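Local atomic coordinates of TRAP dicarboxylate transporter-DctP subunit (Desulfovibrio salexigens, PDB entry 4N6D), a protein that probably binds a small organic acid in the periplasm and delivers it to a TRAP-type membrane transporter for uptake. Residues L32-F37 with C45-R50; S106-P111 with S121-D126; L112-S117 with E331-Y336; K177-L182 with G205-F210; E309-K314 with A324-V329. One frame throughout, in Å; residues are numbered along the deposited sequence. Where two conformers were deposited one is given.

Contact 1 of 5, residues L32-F37 with C45-R50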
# COMPACT_ATOMS: atom_id res chain seq x y z
N LEU A 32 22.83 -3.77 -11.57
CA LEU A 32 22.17 -3.45 -10.31
C LEU A 32 21.34 -4.62 -9.79
O LEU A 32 20.55 -5.19 -10.54
CB LEU A 32 21.25 -2.26 -10.50
CG LEU A 32 21.91 -0.98 -11.00
CD1 LEU A 32 20.88 0.04 -11.41
CD2 LEU A 32 22.87 -0.45 -9.94
N SER A 33 21.47 -4.94 -8.51
CA SER A 33 20.62 -5.94 -7.88
C SER A 33 19.42 -5.25 -7.22
O SER A 33 19.57 -4.17 -6.66
CB SER A 33 21.40 -6.73 -6.83
OG SER A 33 21.96 -5.82 -5.89
N TYR A 34 18.25 -5.88 -7.30
CA TYR A 34 17.02 -5.30 -6.80
C TYR A 34 16.36 -6.35 -5.89
O TYR A 34 15.84 -7.38 -6.36
CB TYR A 34 16.17 -4.89 -8.01
CG TYR A 34 14.94 -4.05 -7.78
CD1 TYR A 34 14.57 -3.10 -8.71
CD2 TYR A 34 14.10 -4.25 -6.69
CE1 TYR A 34 13.41 -2.35 -8.57
CE2 TYR A 34 12.95 -3.49 -6.53
CZ TYR A 34 12.60 -2.55 -7.48
OH TYR A 34 11.46 -1.79 -7.38
N ALA A 35 16.44 -6.11 -4.59
CA ALA A 35 15.88 -7.00 -3.58
C ALA A 35 14.41 -6.67 -3.36
O ALA A 35 14.03 -5.51 -3.37
CB ALA A 35 16.65 -6.87 -2.27
N ASN A 36 13.60 -7.70 -3.15
CA ASN A 36 12.18 -7.52 -2.90
C ASN A 36 11.69 -8.64 -2.00
O ASN A 36 11.95 -9.80 -2.27
CB ASN A 36 11.44 -7.51 -4.23
CG ASN A 36 10.33 -6.50 -4.27
OD1 ASN A 36 9.63 -6.29 -3.27
ND2 ASN A 36 10.15 -5.86 -5.42
N PHE A 37 11.00 -8.31 -0.91
CA PHE A 37 10.71 -9.30 0.10
C PHE A 37 9.51 -10.26 -0.20
O PHE A 37 9.57 -11.45 0.16
CB PHE A 37 10.53 -8.64 1.47
CG PHE A 37 9.30 -7.80 1.58
CD1 PHE A 37 8.06 -8.37 1.89
CD2 PHE A 37 9.36 -6.43 1.36
CE1 PHE A 37 6.92 -7.59 1.97
CE2 PHE A 37 8.22 -5.64 1.43
CZ PHE A 37 7.00 -6.23 1.74
N CYS A 45 6.58 -6.99 -6.60
CA CYS A 45 7.55 -7.67 -7.47
C CYS A 45 7.18 -7.48 -8.92
O CYS A 45 8.04 -7.29 -9.76
CB CYS A 45 7.63 -9.14 -7.13
SG CYS A 45 8.45 -9.38 -5.52
N VAL A 46 5.89 -7.52 -9.23
CA VAL A 46 5.46 -7.31 -10.62
C VAL A 46 5.91 -5.93 -11.11
O VAL A 46 6.44 -5.79 -12.22
CB VAL A 46 3.93 -7.47 -10.76
CG1 VAL A 46 3.45 -6.98 -12.12
CG2 VAL A 46 3.55 -8.92 -10.56
N GLN A 47 5.73 -4.90 -10.29
CA GLN A 47 6.17 -3.59 -10.73
C GLN A 47 7.68 -3.56 -10.85
O GLN A 47 8.22 -2.91 -11.75
CB GLN A 47 5.63 -2.47 -9.83
CG GLN A 47 6.24 -2.41 -8.45
CD GLN A 47 7.65 -1.82 -8.40
OE1 GLN A 47 8.02 -0.94 -9.20
NE2 GLN A 47 8.43 -2.27 -7.42
N MET A 48 8.39 -4.27 -9.97
CA MET A 48 9.85 -4.33 -10.05
C MET A 48 10.29 -4.84 -11.44
O MET A 48 11.18 -4.27 -12.11
CB MET A 48 10.41 -5.21 -8.94
CG MET A 48 11.84 -5.69 -9.14
SD MET A 48 12.36 -6.87 -7.87
CE MET A 48 11.31 -8.29 -8.24
N GLU A 49 9.65 -5.89 -11.92
CA GLU A 49 10.02 -6.45 -13.23
C GLU A 49 9.75 -5.46 -14.35
O GLU A 49 10.51 -5.38 -15.30
CB GLU A 49 9.30 -7.76 -13.53
CG GLU A 49 9.62 -8.88 -12.55
CD GLU A 49 11.08 -9.29 -12.56
OE1 GLU A 49 11.75 -9.09 -13.59
OE2 GLU A 49 11.56 -9.80 -11.53
N ARG A 50 8.63 -4.74 -14.27
CA ARG A 50 8.32 -3.75 -15.30
C ARG A 50 9.33 -2.60 -15.28
O ARG A 50 9.77 -2.11 -16.33
CB ARG A 50 6.89 -3.23 -15.12
CG ARG A 50 6.41 -2.34 -16.27
CD ARG A 50 6.51 -0.89 -15.90
NE ARG A 50 6.16 -0.05 -17.05
CZ ARG A 50 6.24 1.28 -17.04
NH1 ARG A 50 6.61 1.92 -15.94
NH2 ARG A 50 5.91 1.96 -18.14
O HOH W 1 10.60 0.03 -9.07
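Tyr-34 OH is gripped from two directions. Gln-47 NE2 donates to it at 3.1 Å, with an N-H...O angle of 159°, and a water lies 2.6 Å from the same Tyr-34 OH. That water donates in turn to Gln-47 OE1, so both ends of one amide are tied to one phenol oxygen. The contact belongs to the beta-alpha-beta unit of strand 30-35, helix 43-58 and strand 63-68, and joins its first strand to its helix. Gln-47 reaches the phenol by folding back on itself: CG sits between the backbone N and the carbonyl carbon (chi1 71°), and the chain bends again at chi2. Gln-47 NE2 also bonds to Pro-44 O, and Gln-47 OE1 to Gln-262 NE2. This fixes the rotation of the buried amide.

Met-48 lies over a face of the tyrosine ring. Its CG sits 3.4 Å from the centroid of the Tyr-34 ring, almost on the ring normal. Its sulfur is displaced toward the rim, with Met-48 SD 3.4 Å from Tyr-34 CD2, a Met-aromatic contact. Asn-36 approaches Met-48 from the opposite direction. Asn-36 ND2 has its stronger partner in Pro-44 O, and makes a weak but nearly straight hydrogen bond of 3.5 Å to Met-48 SD. Beside it, Cys-45 SG rests 3.7 Å from Asn-36 CG.

Contact 2 of 5, residues S106-P111 with S121-D126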
# COMPACT_ATOMS: atom_id res chain seq x y z
N SER A 106 4.81 7.80 6.76
CA SER A 106 3.85 6.93 7.45
C SER A 106 2.43 7.51 7.54
O SER A 106 1.49 6.81 7.91
CB SER A 106 4.36 6.59 8.85
OG SER A 106 4.52 7.74 9.65
N VAL A 107 2.28 8.79 7.22
CA VAL A 107 0.94 9.39 7.21
C VAL A 107 0.06 8.57 6.29
O VAL A 107 -1.17 8.42 6.52
CB VAL A 107 0.98 10.88 6.77
CG1 VAL A 107 1.37 11.01 5.31
CG2 VAL A 107 -0.35 11.55 7.05
N PHE A 108 0.66 7.98 5.25
CA PHE A 108 -0.13 7.21 4.28
C PHE A 108 -0.59 5.85 4.78
O PHE A 108 -1.28 5.13 4.03
CB PHE A 108 0.59 7.07 2.94
CG PHE A 108 0.29 8.18 2.01
CD1 PHE A 108 -0.80 8.10 1.17
CD2 PHE A 108 1.03 9.34 2.02
CE1 PHE A 108 -1.13 9.13 0.32
CE2 PHE A 108 0.69 10.40 1.15
CZ PHE A 108 -0.40 10.27 0.33
N GLU A 109 -0.26 5.49 6.01
CA GLU A 109 -0.82 4.29 6.66
C GLU A 109 -2.19 4.54 7.30
O GLU A 109 -2.89 3.61 7.62
CB GLU A 109 0.15 3.79 7.74
CG GLU A 109 1.51 3.45 7.20
CD GLU A 109 2.60 3.45 8.26
OE1 GLU A 109 2.27 3.38 9.46
OE2 GLU A 109 3.79 3.52 7.88
N LEU A 110 -2.56 5.80 7.47
CA LEU A 110 -3.73 6.17 8.23
C LEU A 110 -4.98 6.09 7.35
O LEU A 110 -4.89 6.14 6.13
CB LEU A 110 -3.60 7.63 8.70
CG LEU A 110 -2.44 7.87 9.65
CD1 LEU A 110 -2.24 9.38 9.88
CD2 LEU A 110 -2.65 7.13 10.95
N PRO A 111 -6.14 6.02 7.98
CA PRO A 111 -7.41 6.10 7.24
C PRO A 111 -7.67 7.52 6.78
O PRO A 111 -8.15 8.34 7.57
CB PRO A 111 -8.45 5.63 8.26
CG PRO A 111 -7.81 5.91 9.60
CD PRO A 111 -6.34 5.72 9.41
N SER A 121 -1.02 6.14 -4.70
CA SER A 121 0.38 6.02 -5.14
C SER A 121 0.90 7.38 -5.61
O SER A 121 2.01 7.80 -5.26
CB SER A 121 0.53 5.00 -6.27
OG SER A 121 0.27 3.68 -5.82
N LEU A 122 0.09 8.05 -6.42
CA LEU A 122 0.52 9.33 -6.96
C LEU A 122 0.56 10.39 -5.86
O LEU A 122 1.48 11.22 -5.87
CB LEU A 122 -0.38 9.78 -8.11
CG LEU A 122 -0.09 9.06 -9.43
CD1 LEU A 122 -1.20 9.28 -10.39
CD2 LEU A 122 1.27 9.54 -9.95
N ALA A 123 -0.40 10.36 -4.93
CA ALA A 123 -0.37 11.32 -3.83
C ALA A 123 0.87 11.10 -2.96
O ALA A 123 1.52 12.06 -2.54
CB ALA A 123 -1.64 11.25 -2.98
N LEU A 124 1.21 9.84 -2.70
CA LEU A 124 2.40 9.52 -1.91
C LEU A 124 3.69 10.05 -2.56
O LEU A 124 4.53 10.67 -1.87
CB LEU A 124 2.49 8.01 -1.69
CG LEU A 124 3.70 7.44 -0.95
CD1 LEU A 124 3.85 7.95 0.48
CD2 LEU A 124 3.58 5.96 -1.02
N TRP A 125 3.83 9.82 -3.85
CA TRP A 125 5.01 10.29 -4.59
C TRP A 125 5.08 11.82 -4.54
O TRP A 125 6.15 12.40 -4.31
CB TRP A 125 4.97 9.79 -6.04
CG TRP A 125 6.09 10.33 -6.83
CD1 TRP A 125 6.02 11.32 -7.78
CD2 TRP A 125 7.47 9.99 -6.71
NE1 TRP A 125 7.27 11.60 -8.26
CE2 TRP A 125 8.18 10.79 -7.63
CE3 TRP A 125 8.18 9.08 -5.91
CZ2 TRP A 125 9.56 10.71 -7.78
CZ3 TRP A 125 9.55 8.99 -6.07
CH2 TRP A 125 10.23 9.79 -7.00
N ASP A 126 3.94 12.48 -4.78
CA ASP A 126 3.91 13.93 -4.71
C ASP A 126 4.27 14.46 -3.32
O ASP A 126 4.97 15.48 -3.19
CB ASP A 126 2.55 14.51 -5.11
CG ASP A 126 2.31 14.52 -6.60
OD1 ASP A 126 3.24 14.22 -7.38
OD2 ASP A 126 1.17 14.90 -6.99
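A short 3-10 turn leans on helix 117-131 here, through the single aromatic side chain of Phe-108. The turn lies in the long loop between strand 90-94 and that helix. The phenyl ring lies over the helix backbone between Ala-123 and Leu-124. Leu-124 CA stands 3.5 Å above the plane of the Phe-108 ring, off to one side of the ring centre. Leu-124 CB is more central: it lies 4.0 Å from the centroid of the Phe-108 ring and 5° off the normal, a CH-pi contact. The far end of the ring reaches the main chain itself, with Phe-108 CZ 3.5 Å from Leu-124 N.

The helix that follows the loop thus packs back on the loop's 3-10 turn, within a periplasmic binding fold. Leu-124 has CG anti to the backbone N (chi1 176°), which, together with the bend at the next torsion, brings one methyl beside the CD2-CG side of the ring. That methyl, Leu-124 CD1, comes to 3.5 Å from Phe-108 CD2. Ala-123 meets the tip instead, its CB 3.7 Å from Phe-108 CZ. All three residues are buried, and no hydrogen bond joins the two segments. The ring of Phe-114 also meets that of Phe-108, their planes at about 45°. On the helix, Ala-123 touches both Phe-114 and Leu-332 of helix 322-337.

Contact 3 of 5, residues L112-S117 with E331-Y336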
# COMPACT_ATOMS: atom_id res chain seq x y z
N LEU A 112 -7.36 7.81 5.52
CA LEU A 112 -7.38 9.16 5.01
C LEU A 112 -8.31 9.30 3.82
O LEU A 112 -8.31 10.33 3.16
CB LEU A 112 -5.98 9.63 4.65
CG LEU A 112 -5.02 9.76 5.84
CD1 LEU A 112 -3.71 10.34 5.41
CD2 LEU A 112 -5.60 10.62 6.96
N GLY A 113 -9.10 8.28 3.56
CA GLY A 113 -10.13 8.36 2.54
C GLY A 113 -9.71 8.04 1.11
O GLY A 113 -10.49 8.25 0.20
N PHE A 114 -8.51 7.51 0.89
CA PHE A 114 -8.12 7.13 -0.47
C PHE A 114 -8.94 5.93 -0.94
O PHE A 114 -9.19 5.01 -0.17
CB PHE A 114 -6.62 6.83 -0.54
CG PHE A 114 -5.78 8.07 -0.58
CD1 PHE A 114 -5.37 8.69 0.60
CD2 PHE A 114 -5.44 8.64 -1.79
CE1 PHE A 114 -4.64 9.86 0.57
CE2 PHE A 114 -4.67 9.82 -1.83
CZ PHE A 114 -4.28 10.43 -0.65
N THR A 115 -9.35 5.95 -2.20
CA THR A 115 -10.26 4.91 -2.70
C THR A 115 -9.67 4.09 -3.84
O THR A 115 -10.37 3.29 -4.46
CB THR A 115 -11.57 5.54 -3.19
OG1 THR A 115 -11.30 6.45 -4.25
CG2 THR A 115 -12.27 6.30 -2.06
N SER A 116 -8.38 4.28 -4.11
CA SER A 116 -7.71 3.49 -5.15
C SER A 116 -6.22 3.50 -4.91
O SER A 116 -5.69 4.40 -4.25
CB SER A 116 -8.01 4.02 -6.56
OG SER A 116 -7.33 5.23 -6.82
N SER A 117 -5.55 2.50 -5.48
CA SER A 117 -4.10 2.41 -5.45
C SER A 117 -3.47 3.53 -6.27
O SER A 117 -2.45 4.09 -5.88
CB SER A 117 -3.67 1.06 -6.00
OG SER A 117 -2.24 0.95 -6.01
N GLU A 331 -5.36 17.55 -0.04
CA GLU A 331 -5.29 18.30 -1.28
C GLU A 331 -4.89 17.36 -2.42
O GLU A 331 -5.46 17.42 -3.51
CB GLU A 331 -4.31 19.47 -1.16
CG GLU A 331 -4.08 20.25 -2.47
CD GLU A 331 -3.17 21.45 -2.35
OE1 GLU A 331 -2.42 21.54 -1.35
OE2 GLU A 331 -3.21 22.32 -3.25
N LEU A 332 -3.90 16.50 -2.17
CA LEU A 332 -3.44 15.54 -3.16
C LEU A 332 -4.50 14.48 -3.46
O LEU A 332 -4.65 14.06 -4.61
CB LEU A 332 -2.12 14.90 -2.71
CG LEU A 332 -0.96 15.89 -2.69
CD1 LEU A 332 0.21 15.27 -1.96
CD2 LEU A 332 -0.54 16.28 -4.10
N ARG A 333 -5.24 14.03 -2.44
CA ARG A 333 -6.32 13.08 -2.66
C ARG A 333 -7.35 13.65 -3.65
O ARG A 333 -7.78 12.99 -4.60
CB ARG A 333 -7.03 12.72 -1.34
CG ARG A 333 -8.01 11.53 -1.50
CD ARG A 333 -8.86 11.27 -0.27
NE ARG A 333 -9.75 12.38 -0.02
CZ ARG A 333 -10.88 12.62 -0.67
NH1 ARG A 333 -11.32 11.78 -1.60
NH2 ARG A 333 -11.59 13.69 -0.36
N ILE A 334 -7.79 14.88 -3.38
CA ILE A 334 -8.75 15.52 -4.26
C ILE A 334 -8.17 15.68 -5.68
O ILE A 334 -8.89 15.52 -6.68
CB ILE A 334 -9.19 16.86 -3.68
CG1 ILE A 334 -9.95 16.63 -2.39
CG2 ILE A 334 -10.13 17.59 -4.66
CD1 ILE A 334 -10.24 17.90 -1.60
N LYS A 335 -6.90 16.03 -5.78
CA LYS A 335 -6.28 16.16 -7.10
C LYS A 335 -6.43 14.88 -7.94
O LYS A 335 -6.66 14.93 -9.15
CB LYS A 335 -4.79 16.49 -6.93
CG LYS A 335 -3.99 16.61 -8.22
CD LYS A 335 -2.53 16.92 -7.83
CE LYS A 335 -1.57 17.02 -9.00
NZ LYS A 335 -0.17 17.14 -8.44
N TYR A 336 -6.28 13.72 -7.30
CA TYR A 336 -6.23 12.46 -8.03
C TYR A 336 -7.54 11.70 -8.04
O TYR A 336 -7.72 10.79 -8.87
CB TYR A 336 -5.07 11.59 -7.50
CG TYR A 336 -3.74 12.19 -7.89
CD1 TYR A 336 -3.37 12.28 -9.21
CD2 TYR A 336 -2.85 12.67 -6.94
CE1 TYR A 336 -2.18 12.87 -9.58
CE2 TYR A 336 -1.65 13.26 -7.29
CZ TYR A 336 -1.32 13.35 -8.63
OH TYR A 336 -0.12 13.92 -9.00
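Phe-114 and Arg-333 make the tight part of this contact, and the guanidinium end of the arginine the looser part. The aliphatic stem of Arg-333 runs over one face of the buried Phe-114 ring. Arg-333 CB is 3.6 Å from Phe-114 CZ. Next along the stem, Arg-333 CG lies 3.9 Å from the centroid of the Phe-114 ring and 15° off its normal, a CH-pi contact. With CG anti to the backbone N (chi1 -170°) and the next bond also extended, the stem runs across the ring toward the loop.

The loop 112-117 leads into helix 117-131, with Ser-116 at the N-cap position, while Arg-333 sits on helix 322-337, near the C-terminal end of the chain. The contact therefore joins the loop before helix 117-131 to a helix more than 200 residues further on. Beyond the ring, Arg-333 CD packs against two loop carbonyls, 3.5 Å from Gly-113 O and 3.6 Å from Leu-112 O. The backbone conformation of Gly-113 by itself calls for glycine.

On the partly exposed side the chain bends at chi3, and the guanidinium plane stands 82° from that of the ring. Its charge is met on its own helix: Arg-333 NH2 pairs with Glu-330 OE2, and Arg-333 NH1 with Glu-337 OE1. Glu-337 OE2 also accepts from Thr-115 N, adding a polar tie between helix and loop.

Contact 4 of 5, residues K177-L182 with G205-F210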
# COMPACT_ATOMS: atom_id res chain seq x y z
N LYS A 177 -6.60 -2.32 15.15
CA LYS A 177 -6.96 -1.21 16.01
C LYS A 177 -8.30 -0.65 15.57
O LYS A 177 -9.18 -0.35 16.40
CB LYS A 177 -5.87 -0.14 16.02
CG LYS A 177 -4.61 -0.54 16.77
CD LYS A 177 -3.52 0.52 16.63
CE LYS A 177 -2.54 0.46 17.77
NZ LYS A 177 -3.16 0.85 19.07
N ILE A 178 -8.46 -0.49 14.25
CA ILE A 178 -9.72 -0.00 13.69
C ILE A 178 -10.88 -0.93 14.04
O ILE A 178 -11.93 -0.49 14.51
CB ILE A 178 -9.58 0.22 12.20
CG1 ILE A 178 -8.62 1.39 11.95
CG2 ILE A 178 -10.93 0.47 11.57
CD1 ILE A 178 -8.19 1.54 10.52
N LEU A 179 -10.71 -2.23 13.84
CA LEU A 179 -11.77 -3.16 14.21
C LEU A 179 -12.14 -3.06 15.69
O LEU A 179 -13.32 -3.11 16.03
CB LEU A 179 -11.34 -4.59 13.89
CG LEU A 179 -11.32 -4.93 12.40
CD1 LEU A 179 -10.65 -6.28 12.20
CD2 LEU A 179 -12.73 -4.95 11.85
N GLU A 180 -11.14 -2.95 16.56
CA GLU A 180 -11.44 -2.86 17.99
C GLU A 180 -12.29 -1.61 18.22
O GLU A 180 -13.27 -1.66 18.96
CB GLU A 180 -10.16 -2.81 18.83
CG GLU A 180 -10.41 -2.95 20.33
CD GLU A 180 -11.00 -4.31 20.71
OE1 GLU A 180 -10.53 -5.34 20.17
OE2 GLU A 180 -11.94 -4.34 21.54
N SER A 181 -11.93 -0.51 17.57
CA SER A 181 -12.65 0.75 17.78
C SER A 181 -14.09 0.68 17.28
O SER A 181 -14.95 1.44 17.73
CB SER A 181 -11.92 1.93 17.14
OG SER A 181 -12.18 2.04 15.74
N LEU A 182 -14.36 -0.24 16.36
CA LEU A 182 -15.71 -0.42 15.82
C LEU A 182 -16.49 -1.52 16.54
O LEU A 182 -17.59 -1.88 16.14
CB LEU A 182 -15.64 -0.74 14.33
CG LEU A 182 -14.97 0.33 13.47
CD1 LEU A 182 -14.99 -0.07 12.03
CD2 LEU A 182 -15.65 1.69 13.65
N GLY A 205 -14.33 -13.43 8.62
CA GLY A 205 -13.94 -12.63 7.48
C GLY A 205 -12.52 -12.13 7.63
O GLY A 205 -11.81 -12.51 8.57
N LEU A 206 -12.09 -11.29 6.70
CA LEU A 206 -10.77 -10.69 6.82
C LEU A 206 -10.76 -9.26 6.33
O LEU A 206 -11.65 -8.83 5.60
CB LEU A 206 -9.71 -11.53 6.11
CG LEU A 206 -9.66 -11.58 4.59
CD1 LEU A 206 -8.36 -12.23 4.16
CD2 LEU A 206 -10.81 -12.36 4.02
N PHE A 207 -9.75 -8.52 6.77
CA PHE A 207 -9.60 -7.11 6.47
C PHE A 207 -8.33 -7.00 5.65
O PHE A 207 -7.20 -7.15 6.17
CB PHE A 207 -9.46 -6.34 7.78
CG PHE A 207 -10.01 -4.93 7.75
CD1 PHE A 207 -10.19 -4.23 6.56
CD2 PHE A 207 -10.29 -4.30 8.95
CE1 PHE A 207 -10.69 -2.90 6.59
CE2 PHE A 207 -10.78 -3.00 8.98
CZ PHE A 207 -10.98 -2.30 7.80
N SER A 208 -8.50 -6.81 4.35
CA SER A 208 -7.38 -6.78 3.43
C SER A 208 -7.82 -6.15 2.11
O SER A 208 -8.95 -5.72 1.94
CB SER A 208 -6.89 -8.21 3.18
OG SER A 208 -5.60 -8.22 2.60
N SER A 209 -6.92 -6.07 1.14
CA SER A 209 -7.34 -5.58 -0.15
C SER A 209 -8.06 -6.69 -0.93
O SER A 209 -7.86 -7.88 -0.69
CB SER A 209 -6.20 -4.96 -0.96
OG SER A 209 -5.12 -5.84 -1.08
N PHE A 210 -8.90 -6.28 -1.86
CA PHE A 210 -9.79 -7.20 -2.58
C PHE A 210 -9.06 -8.20 -3.47
O PHE A 210 -9.67 -9.19 -3.88
CB PHE A 210 -10.78 -6.41 -3.46
CG PHE A 210 -11.93 -5.76 -2.72
CD1 PHE A 210 -12.47 -6.32 -1.58
CD2 PHE A 210 -12.47 -4.58 -3.19
CE1 PHE A 210 -13.55 -5.71 -0.91
CE2 PHE A 210 -13.54 -3.97 -2.55
CZ PHE A 210 -14.09 -4.53 -1.41
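Leu-179 holds its CG anti to the carbonyl carbon (chi1 -72°), which sets its forked end against the ring of Phe-207. The phenylalanine has a less usual first torsion, chi1 -149°, and its ring points from the strand toward the helix. The leucine comes in at the edge of the ring, near its plane. Leu-179 CG is 3.7 Å from Phe-207 CD2, and both methyls are also near that corner: Leu-179 CD1 and Leu-179 CD2 are each 3.8 Å from Phe-207 CD2. Ile-178 adds a looser touch at the same edge, with its CG2 4.3 Å from Phe-207 CE2. All three residues are buried, and the join is wholly apolar.

Near the end of the helix, Ser-181 turns its hydroxyl back on the main chain. Ser-181 OG donates to Ile-178 O at 2.8 Å, approaching 16° out of the carbonyl plane. Leu-182 then leaves the helical conformation.

Helix 173-181 is laid on strand 205-208 in the alpha/beta layering of a periplasmic solute-binding protein. The strand pairs with strand 151-154 and is also backbone-bonded to Arg-170 of strand 168-170. Phe-207 touches Ile-152 on strand 151-154. On the helix, Ile-178 reaches Leu-307 of helix 294-317, and Leu-179 rests on Pro-186 of strand 185-187.

Contact 5 of 5, residues E309-K314 with A324-V329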
# COMPACT_ATOMS: atom_id res chain seq x y z
N GLU A 309 -4.66 11.25 15.60
CA GLU A 309 -4.07 12.05 16.67
C GLU A 309 -2.76 11.44 17.19
O GLU A 309 -1.82 12.18 17.46
CB GLU A 309 -5.08 12.25 17.80
CG GLU A 309 -6.38 12.92 17.35
CD GLU A 309 -6.19 14.33 16.78
OE1 GLU A 309 -5.19 14.97 17.11
OE2 GLU A 309 -7.05 14.77 15.97
N ASP A 310 -2.71 10.10 17.29
CA ASP A 310 -1.49 9.39 17.66
C ASP A 310 -0.40 9.68 16.65
O ASP A 310 0.74 9.98 17.00
CB ASP A 310 -1.77 7.89 17.71
CG ASP A 310 -0.52 7.05 17.94
OD1 ASP A 310 0.18 7.25 18.96
OD2 ASP A 310 -0.25 6.18 17.09
N TRP A 311 -0.74 9.61 15.37
CA TRP A 311 0.26 9.84 14.35
C TRP A 311 0.80 11.27 14.43
O TRP A 311 2.01 11.49 14.32
CB TRP A 311 -0.29 9.55 12.93
CG TRP A 311 0.73 9.88 11.89
CD1 TRP A 311 1.72 9.06 11.42
CD2 TRP A 311 0.90 11.13 11.24
NE1 TRP A 311 2.49 9.74 10.52
CE2 TRP A 311 2.01 11.01 10.38
CE3 TRP A 311 0.22 12.35 11.29
CZ2 TRP A 311 2.46 12.06 9.59
CZ3 TRP A 311 0.66 13.39 10.50
CH2 TRP A 311 1.77 13.25 9.66
N LYS A 312 -0.09 12.23 14.63
CA LYS A 312 0.33 13.63 14.76
C LYS A 312 1.29 13.84 15.93
O LYS A 312 2.22 14.61 15.81
CB LYS A 312 -0.88 14.54 14.91
CG LYS A 312 -1.69 14.74 13.63
CD LYS A 312 -2.72 15.86 13.81
CE LYS A 312 -3.74 15.55 14.85
NZ LYS A 312 -4.78 16.62 14.85
N GLU A 313 1.05 13.20 17.07
CA GLU A 313 1.98 13.32 18.20
C GLU A 313 3.32 12.71 17.88
O GLU A 313 4.38 13.24 18.26
CB GLU A 313 1.42 12.68 19.46
CG GLU A 313 0.18 13.37 19.98
CD GLU A 313 0.40 14.02 21.33
OE1 GLU A 313 0.81 13.31 22.26
OE2 GLU A 313 0.15 15.23 21.46
N LYS A 314 3.30 11.58 17.19
CA LYS A 314 4.53 10.92 16.76
C LYS A 314 5.32 11.78 15.78
O LYS A 314 6.55 11.83 15.85
CB LYS A 314 4.21 9.56 16.16
CG LYS A 314 3.93 8.49 17.22
CD LYS A 314 3.21 7.25 16.69
CE LYS A 314 3.13 6.19 17.78
NZ LYS A 314 2.30 5.01 17.40
N ALA A 324 0.05 20.14 8.97
CA ALA A 324 0.35 20.64 7.63
C ALA A 324 0.42 19.50 6.63
O ALA A 324 -0.05 19.63 5.48
CB ALA A 324 1.65 21.45 7.62
N VAL A 325 1.02 18.38 7.03
CA VAL A 325 1.14 17.23 6.17
C VAL A 325 -0.26 16.67 5.86
O VAL A 325 -0.56 16.37 4.69
CB VAL A 325 1.98 16.12 6.83
CG1 VAL A 325 1.91 14.83 6.03
CG2 VAL A 325 3.44 16.58 6.98
N LEU A 326 -1.11 16.53 6.87
CA LEU A 326 -2.45 16.00 6.65
C LEU A 326 -3.25 16.88 5.70
O LEU A 326 -3.99 16.39 4.86
CB LEU A 326 -3.22 15.83 7.95
CG LEU A 326 -2.72 14.70 8.86
CD1 LEU A 326 -3.12 14.89 10.30
CD2 LEU A 326 -3.20 13.36 8.34
N SER A 327 -3.13 18.18 5.83
CA SER A 327 -3.79 19.10 4.90
C SER A 327 -3.32 18.82 3.48
O SER A 327 -4.12 18.68 2.55
CB SER A 327 -3.45 20.54 5.24
OG SER A 327 -4.03 20.92 6.47
N ASP A 328 -2.01 18.77 3.31
CA ASP A 328 -1.46 18.54 1.99
C ASP A 328 -1.89 17.20 1.40
O ASP A 328 -2.11 17.10 0.19
CB ASP A 328 0.06 18.62 2.04
CG ASP A 328 0.56 20.03 2.22
OD1 ASP A 328 -0.24 20.97 2.07
OD2 ASP A 328 1.79 20.18 2.48
N VAL A 329 -2.04 16.18 2.24
CA VAL A 329 -2.46 14.86 1.77
C VAL A 329 -3.88 14.95 1.21
O VAL A 329 -4.15 14.39 0.15
CB VAL A 329 -2.38 13.81 2.88
CG1 VAL A 329 -3.06 12.50 2.47
CG2 VAL A 329 -0.91 13.53 3.20
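Leu-326 meets two side chains of segment 309-314, on helix 294-317. Its CD1 lies 3.6 Å from Lys-312 CG, against the aliphatic stem of the lysine, and Leu-326 CG is 4.0 Å from Trp-311 CZ3. Val-325 touches the next corner of the indole, with Val-325 CG1 4.0 Å from Trp-311 CH2. The tryptophan has CG anti to its own N (chi1 176°), which carries the six-membered ring toward the other helix.

The next shell holds these groups in place. Trp-311 NE1 is hydrogen-bonded to Ser-106 OG, and the indole also touches Val-107 and Leu-110. The lysine stem bends at chi3, and its end lies near Glu-309, whose carboxylate position is doubtful. Val-325 has Leu-127 and Tyr-131 of helix 117-131 on another side.

The short helical segments pass 11.7 Å apart at 125°, a wide approach bridged chiefly by Trp-311, Lys-312 and Leu-326. It is an obliquely crossed helix pair joined by a short connection, near the C-terminal end of this family 7 solute-binding protein.

Contact 1 comes first along the chain and stands apart, in the N-terminal beta-alpha-beta unit, next to one edge of the five-stranded sheet. Its centre is 21 Å from that of contact 2 and 31 Å from that of contact 5. Contacts 2, 3 and 5 form a continuous cluster. Contacts 2 and 3 have centres 9 Å apart, and their segments alternate along the chain. Asp-126 of one forms a salt bridge with Lys-335 of the other. Contacts 3 and 5 share helix 322-337. Contact 4, on the four-stranded sheet, is nested inside the loop closed by contact 3, about 20 Å away between centres. The C-terminal helices thus pack back onto the segment before helix 117-131.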